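Local coordinates for protein cytosine deaminase (Klebsiella pneumoniae, PDB 4R85) that probably catalyses the hydrolytic deamination of cytosine and 5-methylcytosine, as an iron-dependent enzyme of the amidohydrolase superfamily, at residues Ala61-Ala65 against Ile310-Trp314; Thr272-Leu277 against Pro313-Leu317. Residues are numbered along the deposited sequence.

Interaction 1: Ala61-Ala65 against Ile310-Trp314; sequences ATLTA and IQDPW. With 17E (5-methylcytosine), chain G.
Two successive carbonyls of one loop, I310 O and Q311 O, are held by a type II beta turn, A61 to T64, and the residue that follows it, A65. In this amidohydrolase barrel the turn follows strand 47-57 and its partner follows strand 303-305, so the contact joins the loops after the first and last strands of the barrel. L63 N (3.0 Å) and T62 OG1 (2.9 Å, chi1 t) both donate to I310 O; the T62 hydroxyl also hydrogen-bonds T102 on helix 92-108. A65 N donates to Q311 O at 2.9 Å. L63 at the third turn position and Q311 both have positive phi (66/28 and 50/59), and their CA atoms lie 4.7 Å apart. T64 (chi1 p) braces the turn through OG1 to A61 O, 2.7 Å. D312 (chi1 p) forms an Asx turn, OD2 accepting from W314 N at 2.9 Å, while its OD1 bonds S309. One face of the W314 indole lies over C6 of 5-methylcytosine, and A61 CB sits at its edge, 4.1 Å from W314 CZ3.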
loop_
_atom_site.group_PDB
_atom_site.type_symbol
_atom_site.label_atom_id
_atom_site.label_comp_id
_atom_site.label_asym_id
_atom_site.label_seq_id
_atom_site.Cartn_x
_atom_site.Cartn_y
_atom_site.Cartn_z
ATOM N N ALA A 61 -2.254 -13.900 18.227
ATOM C CA ALA A 61 -1.402 -12.764 18.581
ATOM C C ALA A 61 -2.006 -11.416 18.203
ATOM O O ALA A 61 -1.461 -10.368 18.543
ATOM C CB ALA A 61 -0.019 -12.913 17.949
ATOM N N THR A 62 -3.143 -11.436 17.519
ATOM C CA THR A 62 -3.730 -10.195 17.016
ATOM C C THR A 62 -4.069 -9.193 18.137
ATOM O O THR A 62 -4.481 -9.581 19.233
ATOM C CB THR A 62 -4.972 -10.482 16.137
ATOM O OG1 THR A 62 -5.364 -9.287 15.455
ATOM C CG2 THR A 62 -6.126 -10.981 17.000
ATOM N N LEU A 63 -3.855 -7.908 17.861
ATOM C CA LEU A 63 -4.218 -6.823 18.779
ATOM C C LEU A 63 -3.402 -6.838 20.075
ATOM O O LEU A 63 -3.885 -6.388 21.110
ATOM C CB LEU A 63 -5.720 -6.837 19.104
ATOM C CG LEU A 63 -6.670 -7.012 17.918
ATOM C CD1 LEU A 63 -8.130 -6.956 18.359
ATOM C CD2 LEU A 63 -6.386 -5.948 16.867
ATOM N N THR A 64 -2.182 -7.364 20.022
ATOM C CA THR A 64 -1.321 -7.403 21.214
ATOM C C THR A 64 -0.068 -6.546 21.046
ATOM O O THR A 64 0.840 -6.605 21.874
ATOM C CB THR A 64 -0.869 -8.841 21.586
ATOM O OG1 THR A 64 -0.019 -9.373 20.563
ATOM C CG2 THR A 64 -2.062 -9.766 21.793
ATOM N N ALA A 65 -0.021 -5.757 19.974
ATOM C CA ALA A 65 1.105 -4.847 19.738
ATOM C C ALA A 65 1.418 -3.964 20.957
ATOM O O ALA A 65 0.531 -3.281 21.487
ATOM C CB ALA A 65 0.834 -3.978 18.518
ATOM N N ILE A 310 -2.347 -8.508 12.280
ATOM C CA ILE A 310 -3.056 -7.275 12.560
ATOM C C ILE A 310 -2.724 -6.815 13.981
ATOM O O ILE A 310 -3.116 -7.453 14.963
ATOM C CB ILE A 310 -4.572 -7.431 12.345
ATOM C CG1 ILE A 310 -4.853 -7.683 10.852
ATOM C CG2 ILE A 310 -5.310 -6.190 12.832
ATOM C CD1 ILE A 310 -6.335 -7.763 10.475
ATOM N N GLN A 311 -1.970 -5.718 14.061
ATOM C CA GLN A 311 -1.572 -5.083 15.314
ATOM C C GLN A 311 -0.978 -6.054 16.325
ATOM O O GLN A 311 -1.474 -6.186 17.443
ATOM C CB GLN A 311 -2.756 -4.328 15.919
ATOM C CG GLN A 311 -3.303 -3.234 15.019
ATOM C CD GLN A 311 -4.524 -2.550 15.603
ATOM O OE1 GLN A 311 -5.658 -2.851 15.225
ATOM N NE2 GLN A 311 -4.298 -1.619 16.521
ATOM N N ASP A 312 0.104 -6.718 15.946
ATOM C CA ASP A 312 0.649 -7.765 16.796
ATOM C C ASP A 312 2.145 -7.491 17.096
ATOM O O ASP A 312 2.646 -6.413 16.741
ATOM C CB ASP A 312 0.320 -9.153 16.181
ATOM C CG ASP A 312 1.167 -9.493 14.960
ATOM O OD1 ASP A 312 0.884 -10.540 14.331
ATOM O OD2 ASP A 312 2.111 -8.750 14.623
ATOM N N PRO A 313 2.862 -8.432 17.752
ATOM C CA PRO A 313 4.252 -8.072 18.080
ATOM C C PRO A 313 5.170 -7.877 16.857
ATOM O O PRO A 313 6.240 -7.298 17.009
ATOM C CB PRO A 313 4.746 -9.279 18.887
ATOM C CG PRO A 313 3.512 -9.914 19.431
ATOM C CD PRO A 313 2.472 -9.715 18.378
ATOM N N TRP A 314 4.750 -8.333 15.679
ATOM C CA TRP A 314 5.585 -8.243 14.480
ATOM C C TRP A 314 5.233 -7.047 13.598
ATOM O O TRP A 314 6.078 -6.545 12.855
ATOM C CB TRP A 314 5.491 -9.532 13.651
ATOM C CG TRP A 314 6.100 -10.701 14.337
ATOM C CD1 TRP A 314 7.406 -11.113 14.262
ATOM C CD2 TRP A 314 5.436 -11.613 15.221
ATOM N NE1 TRP A 314 7.592 -12.230 15.050
ATOM C CE2 TRP A 314 6.399 -12.554 15.651
ATOM C CE3 TRP A 314 4.120 -11.726 15.689
ATOM C CZ2 TRP A 314 6.086 -13.597 16.540
ATOM C CZ3 TRP A 314 3.807 -12.766 16.576
ATOM C CH2 TRP A 314 4.791 -13.683 16.990
HETATM N N1 17E G . 5.672 -15.605 13.749
HETATM C C2 17E G . 6.490 -15.848 12.724
HETATM O O2 17E G . 7.466 -16.803 12.853
HETATM N N3 17E G . 6.380 -15.186 11.568
HETATM C C4 17E G . 5.436 -14.243 11.412
HETATM N N4 17E G . 5.330 -13.541 10.173
HETATM C C5 17E G . 4.556 -13.955 12.457
HETATM C C6 17E G . 4.704 -14.673 13.640
HETATM C CM5 17E G . 3.497 -12.911 12.298
#

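Interaction 2: Thr272-Leu277 against Pro313-Leu317; sequences TESIHL and PWYPL. With 17E (5-methylcytosine), chain G.
Y315, W314 and H276 provide most of the buried surface where a short helix meets the loop leading away from the last barrel strand. Residues 272-277 are helical, with L277 N bonded to E273 O at 2.8 Å, and T272, E273, H276 and L277 make the contact. The loop has no regular structure; Y315 is extended (phi/psi -150/118) between W314 (-98/-26) and P316 (-84/-9). E273 CA lies 6.8 Å from Y315 CA, and L277 CA 7.6 Å from W314 CA.

Y315 (chi1 t) directs its ring edge at the face of H276 (chi1 t) in an offset edge-to-face pair, centroids 5.8 Å apart and planes at 74°. T272 CB packs 3.8 Å from Y315 OH, whose hydrogen-bond partners are R324 of the same chain and H331 of the second subunit. The H276 imidazole also meets the backbone, NE2 lying 2.9 Å from W314 O near the plane of the ring.

W314 (chi1 m) sends its indole into the ligand pocket, CE2 3.4 Å from C6 of 5-methylcytosine, while L277 CD1 packs against W314 CD1 at 4.1 Å. E273 (chi1 t) runs between the aromatic side chains, OE1 3.4 Å from Y315 CB and OE2 3.5 Å from W314 CB; OE2 also bonds S309 and approaches the ligand methyl CM5 at 3.5 Å. The contact thus builds part of the substrate pocket. Helix 271-277, directly after barrel strand 266-269, packs T272 on helix 322-332, while helix 76-87, which follows the first barrel strand, touches P313 and W314.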
loop_
_atom_site.group_PDB
_atom_site.type_symbol
_atom_site.label_atom_id
_atom_site.label_comp_id
_atom_site.label_asym_id
_atom_site.label_seq_id
_atom_site.Cartn_x
_atom_site.Cartn_y
_atom_site.Cartn_z
ATOM N N THR A 272 2.987 -7.023 2.770
ATOM C CA THR A 272 3.122 -5.917 3.713
ATOM C C THR A 272 3.971 -6.349 4.904
ATOM O O THR A 272 4.759 -5.572 5.425
ATOM C CB THR A 272 1.767 -5.359 4.219
ATOM O OG1 THR A 272 1.010 -6.400 4.857
ATOM C CG2 THR A 272 0.971 -4.773 3.067
ATOM N N GLU A 273 3.825 -7.600 5.319
ATOM C CA GLU A 273 4.578 -8.069 6.476
ATOM C C GLU A 273 6.051 -8.198 6.119
ATOM O O GLU A 273 6.933 -7.755 6.863
ATOM C CB GLU A 273 4.049 -9.413 6.970
ATOM C CG GLU A 273 4.597 -9.799 8.318
ATOM C CD GLU A 273 3.636 -9.454 9.447
ATOM O OE1 GLU A 273 2.600 -8.801 9.183
ATOM O OE2 GLU A 273 3.904 -9.859 10.594
ATOM N N SER A 274 6.314 -8.788 4.964
ATOM C CA SER A 274 7.688 -9.064 4.567
ATOM C C SER A 274 8.477 -7.814 4.227
ATOM O O SER A 274 9.658 -7.722 4.550
ATOM C CB SER A 274 7.724 -10.092 3.439
ATOM O OG SER A 274 7.292 -11.338 3.964
ATOM N N ILE A 275 7.833 -6.832 3.604
ATOM C CA ILE A 275 8.531 -5.588 3.320
ATOM C C ILE A 275 8.934 -4.900 4.641
ATOM O O ILE A 275 9.944 -4.203 4.712
ATOM C CB ILE A 275 7.693 -4.647 2.428
ATOM C CG1 ILE A 275 8.580 -3.562 1.813
ATOM C CG2 ILE A 275 6.515 -4.058 3.189
ATOM C CD1 ILE A 275 9.452 -4.092 0.664
ATOM N N HIS A 276 8.147 -5.125 5.684
ATOM C CA HIS A 276 8.432 -4.575 7.013
ATOM C C HIS A 276 9.519 -5.372 7.758
ATOM O O HIS A 276 10.458 -4.795 8.290
ATOM C CB HIS A 276 7.124 -4.526 7.824
ATOM C CG HIS A 276 7.306 -4.265 9.288
ATOM N ND1 HIS A 276 7.810 -3.079 9.785
ATOM C CD2 HIS A 276 7.007 -5.029 10.369
ATOM C CE1 HIS A 276 7.841 -3.136 11.106
ATOM N NE2 HIS A 276 7.358 -4.308 11.485
ATOM N N LEU A 277 9.397 -6.698 7.778
ATOM C CA LEU A 277 10.305 -7.537 8.563
ATOM C C LEU A 277 11.595 -7.909 7.833
ATOM O O LEU A 277 12.604 -8.197 8.463
ATOM C CB LEU A 277 9.613 -8.836 8.990
ATOM C CG LEU A 277 8.428 -8.746 9.946
ATOM C CD1 LEU A 277 7.979 -10.148 10.287
ATOM C CD2 LEU A 277 8.822 -7.983 11.230
ATOM N N PRO A 313 2.862 -8.432 17.752
ATOM C CA PRO A 313 4.252 -8.072 18.080
ATOM C C PRO A 313 5.170 -7.877 16.857
ATOM O O PRO A 313 6.240 -7.298 17.009
ATOM C CB PRO A 313 4.746 -9.279 18.887
ATOM C CG PRO A 313 3.512 -9.914 19.431
ATOM C CD PRO A 313 2.472 -9.715 18.378
ATOM N N TRP A 314 4.750 -8.333 15.679
ATOM C CA TRP A 314 5.585 -8.243 14.480
ATOM C C TRP A 314 5.233 -7.047 13.598
ATOM O O TRP A 314 6.078 -6.545 12.855
ATOM C CB TRP A 314 5.491 -9.532 13.651
ATOM C CG TRP A 314 6.100 -10.701 14.337
ATOM C CD1 TRP A 314 7.406 -11.113 14.262
ATOM C CD2 TRP A 314 5.436 -11.613 15.221
ATOM N NE1 TRP A 314 7.592 -12.230 15.050
ATOM C CE2 TRP A 314 6.399 -12.554 15.651
ATOM C CE3 TRP A 314 4.120 -11.726 15.689
ATOM C CZ2 TRP A 314 6.086 -13.597 16.540
ATOM C CZ3 TRP A 314 3.807 -12.766 16.576
ATOM C CH2 TRP A 314 4.791 -13.683 16.990
ATOM N N TYR A 315 3.988 -6.590 13.678
ATOM C CA TYR A 315 3.474 -5.634 12.705
ATOM C C TYR A 315 2.421 -4.724 13.336
ATOM O O TYR A 315 1.388 -5.196 13.795
ATOM C CB TYR A 315 2.887 -6.417 11.525
ATOM C CG TYR A 315 2.343 -5.574 10.394
ATOM C CD1 TYR A 315 0.974 -5.366 10.256
ATOM C CD2 TYR A 315 3.194 -5.007 9.453
ATOM C CE1 TYR A 315 0.462 -4.616 9.205
ATOM C CE2 TYR A 315 2.690 -4.250 8.392
ATOM C CZ TYR A 315 1.326 -4.061 8.277
ATOM O OH TYR A 315 0.819 -3.310 7.233
ATOM N N PRO A 316 2.689 -3.409 13.380
ATOM C CA PRO A 316 1.834 -2.535 14.202
ATOM C C PRO A 316 0.555 -2.064 13.518
ATOM O O PRO A 316 -0.298 -1.469 14.183
ATOM C CB PRO A 316 2.752 -1.339 14.516
ATOM C CG PRO A 316 3.699 -1.277 13.339
ATOM C CD PRO A 316 3.883 -2.714 12.864
ATOM N N LEU A 317 0.418 -2.325 12.223
ATOM C CA LEU A 317 -0.762 -1.868 11.488
ATOM C C LEU A 317 -1.738 -3.014 11.203
ATOM O O LEU A 317 -1.737 -4.025 11.918
ATOM C CB LEU A 317 -0.346 -1.134 10.210
ATOM C CG LEU A 317 0.428 0.169 10.470
ATOM C CD1 LEU A 317 0.922 0.770 9.154
ATOM C CD2 LEU A 317 -0.436 1.175 11.216
HETATM N N1 17E G . 5.672 -15.605 13.749
HETATM C C2 17E G . 6.490 -15.848 12.724
HETATM O O2 17E G . 7.466 -16.803 12.853
HETATM N N3 17E G . 6.380 -15.186 11.568
HETATM C C4 17E G . 5.436 -14.243 11.412
HETATM N N4 17E G . 5.330 -13.541 10.173
HETATM C C5 17E G . 4.556 -13.955 12.457
HETATM C C6 17E G . 4.704 -14.673 13.640
HETATM C CM5 17E G . 3.497 -12.911 12.298
#

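The two contacts are consecutive uses of one loop: P313 and W314 belong to both, and the centres of the two contacts lie about 10 Å apart. Interaction 1 ties the loop to the turn after the first barrel strand, and interaction 2 ties it to helix 271-277, so W314 is positioned from both. Beyond the shared residues, Q311 N probably hydrogen-bonds L317 O, at 2.7 Å. Both contacts reach 5-methylcytosine, through W314 in each and E273 in the second. S309 bonds D312 of one and E273 of the other, beside the iron ligand D308. The side chain of D312 is about 8 Å from the bound Fe(II) ion. The side chain of E273 is about 6 Å from the bound Fe(II) ion.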